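Local coordinates for SorB (Sorangium cellulosum, PDB 6B2V), which forms the pyran synthase domain of module nine in the sorangicin polyketide assembly line, where it probably closes a six-membered ether ring in the growing chain, at residues Leu68-Ala73 with Tyr116-Ser121; Ser92-Arg97 with Cys101-Val106. One frame throughout, in Å; residues are numbered along the deposited sequence.

Contact 1 (Leu68-Ala73 with Tyr116-Ser121)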
loop_
_atom_site.group_PDB
_atom_site.type_symbol
_atom_site.label_atom_id
_atom_site.label_comp_id
_atom_site.label_asym_id
_atom_site.label_seq_id
_atom_site.Cartn_x
_atom_site.Cartn_y
_atom_site.Cartn_z
ATOM N N LEU A 68 -0.235 -6.493 -0.710
ATOM C CA LEU A 68 0.065 -6.184 -2.075
ATOM C C LEU A 68 1.446 -6.682 -2.407
ATOM O O LEU A 68 1.658 -7.226 -3.412
ATOM C CB LEU A 68 -0.013 -4.682 -2.353
ATOM C CG LEU A 68 -1.370 -4.021 -2.123
ATOM C CD1 LEU A 68 -1.326 -2.539 -2.336
ATOM C CD2 LEU A 68 -2.454 -4.633 -2.980
ATOM N N GLU A 69 2.365 -6.422 -1.509
ATOM C CA GLU A 69 3.734 -6.897 -1.701
ATOM C C GLU A 69 3.803 -8.438 -1.707
ATOM O O GLU A 69 4.512 -9.006 -2.447
ATOM C CB GLU A 69 4.680 -6.283 -0.645
ATOM C CG GLU A 69 6.118 -6.820 -0.613
ATOM C CD GLU A 69 6.976 -6.417 -1.792
ATOM O OE1 GLU A 69 6.609 -5.580 -2.548
ATOM O OE2 GLU A 69 8.035 -6.989 -1.904
ATOM N N MET A 70 3.040 -9.078 -0.848
ATOM C CA MET A 70 3.019 -10.519 -0.799
ATOM C C MET A 70 2.491 -11.117 -2.102
ATOM O O MET A 70 3.065 -12.026 -2.617
ATOM C CB MET A 70 2.188 -11.009 0.395
ATOM C CG MET A 70 2.208 -12.515 0.548
ATOM S SD MET A 70 1.145 -12.974 1.947
ATOM C CE MET A 70 1.480 -14.733 2.053
ATOM N N ALA A 71 1.407 -10.568 -2.606
ATOM C CA ALA A 71 0.867 -11.054 -3.835
ATOM C C ALA A 71 1.841 -10.880 -4.999
ATOM O O ALA A 71 2.006 -11.752 -5.761
ATOM C CB ALA A 71 -0.421 -10.355 -4.145
ATOM N N ARG A 72 2.462 -9.725 -5.083
ATOM C CA ARG A 72 3.447 -9.474 -6.108
ATOM C C ARG A 72 4.637 -10.409 -5.964
ATOM O O ARG A 72 5.099 -10.940 -6.922
ATOM C CB ARG A 72 3.945 -8.028 -6.025
ATOM C CG ARG A 72 4.975 -7.602 -7.075
ATOM C CD ARG A 72 5.918 -6.525 -6.515
ATOM N NE ARG A 72 6.745 -6.952 -5.413
ATOM C CZ ARG A 72 7.752 -7.790 -5.506
ATOM N NH1 ARG A 72 8.086 -8.288 -6.663
ATOM N NH2 ARG A 72 8.433 -8.110 -4.457
ATOM N N ALA A 73 5.125 -10.579 -4.747
ATOM C CA ALA A 73 6.251 -11.450 -4.512
ATOM C C ALA A 73 5.915 -12.888 -4.891
ATOM O O ALA A 73 6.731 -13.577 -5.424
ATOM C CB ALA A 73 6.697 -11.348 -3.096
ATOM N N TYR A 116 -5.702 -13.021 -7.154
ATOM C CA TYR A 116 -5.109 -13.498 -5.944
ATOM C C TYR A 116 -6.095 -13.392 -4.766
ATOM O O TYR A 116 -6.933 -12.581 -4.785
ATOM C CB TYR A 116 -3.811 -12.714 -5.573
ATOM C CG TYR A 116 -3.970 -11.290 -5.124
ATOM C CD1 TYR A 116 -4.220 -10.994 -3.817
ATOM C CD2 TYR A 116 -3.837 -10.259 -5.996
ATOM C CE1 TYR A 116 -4.353 -9.694 -3.393
ATOM C CE2 TYR A 116 -3.971 -8.970 -5.594
ATOM C CZ TYR A 116 -4.222 -8.682 -4.299
ATOM O OH TYR A 116 -4.366 -7.379 -3.955
ATOM N N GLU A 117 -5.965 -14.302 -3.831
ATOM C CA GLU A 117 -6.698 -14.267 -2.604
ATOM C C GLU A 117 -5.743 -14.613 -1.494
ATOM O O GLU A 117 -5.103 -15.616 -1.547
ATOM C CB GLU A 117 -7.835 -15.263 -2.601
ATOM C CG GLU A 117 -8.691 -15.224 -1.349
ATOM C CD GLU A 117 -9.688 -16.387 -1.267
ATOM O OE1 GLU A 117 -9.326 -17.479 -0.864
ATOM O OE2 GLU A 117 -10.801 -16.137 -1.658
ATOM N N VAL A 118 -5.645 -13.762 -0.479
ATOM C CA VAL A 118 -4.809 -14.049 0.646
ATOM C C VAL A 118 -5.693 -14.456 1.823
ATOM O O VAL A 118 -6.562 -13.756 2.179
ATOM C CB VAL A 118 -3.991 -12.842 1.094
ATOM C CG1 VAL A 118 -3.024 -13.280 2.154
ATOM C CG2 VAL A 118 -3.219 -12.277 -0.060
ATOM N N SER A 119 -5.435 -15.635 2.351
ATOM C CA SER A 119 -6.206 -16.186 3.430
ATOM C C SER A 119 -5.413 -16.925 4.474
ATOM O O SER A 119 -4.307 -17.226 4.324
ATOM C CB SER A 119 -7.223 -17.160 2.880
ATOM O OG SER A 119 -6.589 -18.217 2.289
ATOM N N SER A 120 -6.137 -17.223 5.519
ATOM C CA SER A 120 -5.660 -17.979 6.633
ATOM C C SER A 120 -6.769 -18.805 7.231
ATOM O O SER A 120 -7.868 -18.760 6.829
ATOM C CB SER A 120 -5.135 -17.084 7.751
ATOM O OG SER A 120 -6.143 -16.392 8.406
ATOM N N SER A 121 -6.477 -19.416 8.359
ATOM C CA SER A 121 -7.515 -20.134 9.077
ATOM C C SER A 121 -8.542 -19.194 9.685
ATOM O O SER A 121 -9.536 -19.633 10.196
ATOM C CB SER A 121 -6.924 -21.068 10.119
ATOM O OG SER A 121 -6.246 -20.362 11.072
#

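Contact 2 (Ser92-Arg97 with Cys101-Val106)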
loop_
_atom_site.group_PDB
_atom_site.type_symbol
_atom_site.label_atom_id
_atom_site.label_comp_id
_atom_site.label_asym_id
_atom_site.label_seq_id
_atom_site.Cartn_x
_atom_site.Cartn_y
_atom_site.Cartn_z
ATOM N N SER A 92 -10.709 -9.097 6.159
ATOM C CA SER A 92 -10.535 -9.247 7.588
ATOM C C SER A 92 -9.135 -8.861 8.028
ATOM O O SER A 92 -8.231 -9.201 7.387
ATOM C CB SER A 92 -10.709 -10.702 8.006
ATOM O OG SER A 92 -12.001 -11.110 7.764
ATOM N N PRO A 93 -9.027 -8.156 9.126
ATOM C CA PRO A 93 -7.733 -7.813 9.661
ATOM C C PRO A 93 -7.048 -9.046 10.237
ATOM O O PRO A 93 -7.698 -9.942 10.696
ATOM C CB PRO A 93 -8.047 -6.857 10.796
ATOM C CG PRO A 93 -9.476 -6.574 10.733
ATOM C CD PRO A 93 -10.121 -7.626 9.920
ATOM N N LEU A 94 -5.734 -9.071 10.153
ATOM C CA LEU A 94 -4.958 -10.117 10.715
ATOM C C LEU A 94 -4.037 -9.548 11.768
ATOM O O LEU A 94 -3.164 -8.802 11.488
ATOM C CB LEU A 94 -4.120 -10.762 9.647
ATOM C CG LEU A 94 -3.242 -11.945 9.976
ATOM C CD1 LEU A 94 -4.033 -13.072 10.607
ATOM C CD2 LEU A 94 -2.593 -12.432 8.706
ATOM N N VAL A 95 -4.269 -9.962 12.983
ATOM C CA VAL A 95 -3.444 -9.535 14.094
ATOM C C VAL A 95 -2.647 -10.726 14.622
ATOM O O VAL A 95 -3.210 -11.722 14.934
ATOM C CB VAL A 95 -4.291 -8.986 15.208
ATOM C CG1 VAL A 95 -3.431 -8.747 16.432
ATOM C CG2 VAL A 95 -4.986 -7.741 14.776
ATOM N N ILE A 96 -1.331 -10.612 14.660
ATOM C CA ILE A 96 -0.504 -11.699 15.102
ATOM C C ILE A 96 0.377 -11.269 16.239
ATOM O O ILE A 96 1.284 -10.520 16.039
ATOM C CB ILE A 96 0.393 -12.182 13.975
ATOM C CG1 ILE A 96 -0.465 -12.719 12.849
ATOM C CG2 ILE A 96 1.280 -13.309 14.456
ATOM C CD1 ILE A 96 0.277 -13.059 11.598
ATOM N N ARG A 97 0.078 -11.789 17.407
ATOM C CA ARG A 97 0.811 -11.484 18.596
ATOM C C ARG A 97 1.059 -12.694 19.479
ATOM O O ARG A 97 2.145 -13.075 19.713
ATOM C CB ARG A 97 0.043 -10.494 19.413
ATOM C CG ARG A 97 0.884 -9.729 20.411
ATOM C CD ARG A 97 -0.042 -8.954 21.310
ATOM N NE ARG A 97 -0.230 -7.626 20.771
ATOM C CZ ARG A 97 -1.339 -7.122 20.264
ATOM N NH1 ARG A 97 -2.458 -7.828 20.204
ATOM N NH2 ARG A 97 -1.293 -5.887 19.790
ATOM N N CYS A 101 1.075 -17.667 12.929
ATOM C CA CYS A 101 0.009 -17.964 11.987
ATOM C C CYS A 101 0.522 -18.068 10.572
ATOM O O CYS A 101 1.396 -17.355 10.173
ATOM C CB CYS A 101 -1.030 -16.850 12.042
ATOM S SG CYS A 101 -2.673 -17.189 11.365
ATOM N N GLU A 102 -0.089 -18.933 9.800
ATOM C CA GLU A 102 0.267 -19.062 8.427
ATOM C C GLU A 102 -0.635 -18.202 7.568
ATOM O O GLU A 102 -1.758 -18.074 7.840
ATOM C CB GLU A 102 0.122 -20.511 7.986
ATOM C CG GLU A 102 0.414 -20.781 6.523
ATOM C CD GLU A 102 -0.107 -22.126 5.981
ATOM O OE1 GLU A 102 -1.284 -22.319 5.759
ATOM O OE2 GLU A 102 0.674 -22.964 5.713
ATOM N N LEU A 103 -0.072 -17.599 6.547
ATOM C CA LEU A 103 -0.820 -16.840 5.567
ATOM C C LEU A 103 -0.560 -17.484 4.225
ATOM O O LEU A 103 0.556 -17.777 3.929
ATOM C CB LEU A 103 -0.369 -15.389 5.554
ATOM C CG LEU A 103 -1.311 -14.347 5.042
ATOM C CD1 LEU A 103 -2.630 -14.368 5.730
ATOM C CD2 LEU A 103 -0.680 -12.997 5.230
ATOM N N ARG A 104 -1.608 -17.671 3.457
ATOM C CA ARG A 104 -1.517 -18.291 2.155
ATOM C C ARG A 104 -2.062 -17.399 1.084
ATOM O O ARG A 104 -2.971 -16.713 1.329
ATOM C CB ARG A 104 -2.281 -19.612 2.157
ATOM C CG ARG A 104 -2.166 -20.396 0.880
ATOM C CD ARG A 104 -3.026 -21.641 0.873
ATOM N NE ARG A 104 -2.802 -22.509 2.016
ATOM C CZ ARG A 104 -3.649 -23.469 2.361
ATOM N NH1 ARG A 104 -4.754 -23.633 1.683
ATOM N NH2 ARG A 104 -3.423 -24.241 3.389
ATOM N N VAL A 105 -1.416 -17.385 -0.069
ATOM C CA VAL A 105 -1.890 -16.619 -1.177
ATOM C C VAL A 105 -2.041 -17.557 -2.348
ATOM O O VAL A 105 -1.135 -18.230 -2.679
ATOM C CB VAL A 105 -0.968 -15.421 -1.499
ATOM C CG1 VAL A 105 0.433 -15.854 -1.763
ATOM C CG2 VAL A 105 -1.486 -14.636 -2.663
ATOM N N VAL A 106 -3.204 -17.556 -2.953
ATOM C CA VAL A 106 -3.516 -18.399 -4.084
ATOM C C VAL A 106 -3.678 -17.558 -5.347
ATOM O O VAL A 106 -4.362 -16.598 -5.348
ATOM C CB VAL A 106 -4.824 -19.165 -3.817
ATOM C CG1 VAL A 106 -5.212 -20.051 -4.986
ATOM C CG2 VAL A 106 -4.680 -20.009 -2.601
#

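Contact 1 (Leu68-Ala73 with Tyr116-Ser121)
Ala-71 sets its methyl group squarely over the ring of Tyr-116: CB stands 3.7 Å from the ring centroid and 8° off the normal, a CH-pi contact with one face. The smallest side chain suits this spot, because the broad ring can slide beneath the helix. Tyr-116 CG sits between its own backbone N and carbonyl carbon (chi1 70°), which lays the ring along helix 68-73 and carries the hydroxyl toward Leu-68. There Leu-68 CD2 meets Tyr-116 OH at 3.5 Å, the leucine leaving the helix away from the strand and bringing its branched end back. Met-70, next to Ala-71 in the helix, runs fully extended, so that its slim thioether spans the gap and SD reaches Val-118 CG1 at 4.2 Å. Helix and strand, 9.5 Å apart at their axes, thus pack in the helix-on-sheet manner of the hotdog fold. Arg-72 points away from the strand and forms a two-pronged salt bridge with Glu-69, NE to OE1 and NH2 to OE2 (2.8 Å). Apart from the phenol oxygen, the interface is methyl, thioether and aromatic face, consistent with adhesion by dispersion and exclusion of water, the charges kept off it.

Contact 2 (Ser92-Arg97 with Cys101-Val106)
Leu-94 and Leu-103 bring their branched ends together where the loop after strand 82-90 of the N-terminal hotdog fold passes the start of strand 101-110. The loop arrives through Ser-92, whose carbonyl O is bonded to His-125 ND1. Next comes Leu-94, with CG anti to the backbone N (chi1 -177°), which extends the side chain toward the strand. Its CD2 methyl lies 3.6 Å from Leu-103 CD1 and 4.0 Å from Leu-103 CD2, meeting both prongs as the two side chains run alongside one another, pointing opposite ways. One methyl of Leu-94 thus lies against the fork of Leu-103, while CD1 turns toward Cys-101, and Tyr-67 of helix 64-77 touches both leucines.

After the exposed Val-95, the extended backbone returns Ile-96 to the inside, where its CG1 arm, stretched out to CD1 (chi2 172°), meets Cys-101 CB at 4.0 Å. The long CG1-CD1 arm of isoleucine fits here, since the backbones stand apart, with the CA atoms of Ile-96 and Cys-101 7.0 Å from each other. Phe-48 of strand 41-48 also packs on Ile-96, and Gln-60 holds its carbonyl O. Cys-101 and Leu-103 alternate with Glu-102, which points away. The SG of Cys-101 lies loosely near Leu-94, 4.4 Å from its CD1.

From the N terminus the chain first lays down helix 68-73, then passes through strand 82-90 into loop 92-97, turns into strand 101-106 and comes back along strand 113-120, which carries residues 116-120. Contact 2 closes a short loop with three residues between its segments; it falls wholly within the 42-residue excursion that contact 1 closes, so the two do not cross. They are joined directly, because strands 101-110 and 113-120 are antiparallel neighbours: Arg-104 N lies 2.9 Å from Ser-119 O, a probable hydrogen bond. Val-118 CG1 also packs 3.5 Å from Leu-103 CG. Together the contacts join helix 64-77, the 92-97 loop and these two strands within the N-terminal hotdog fold.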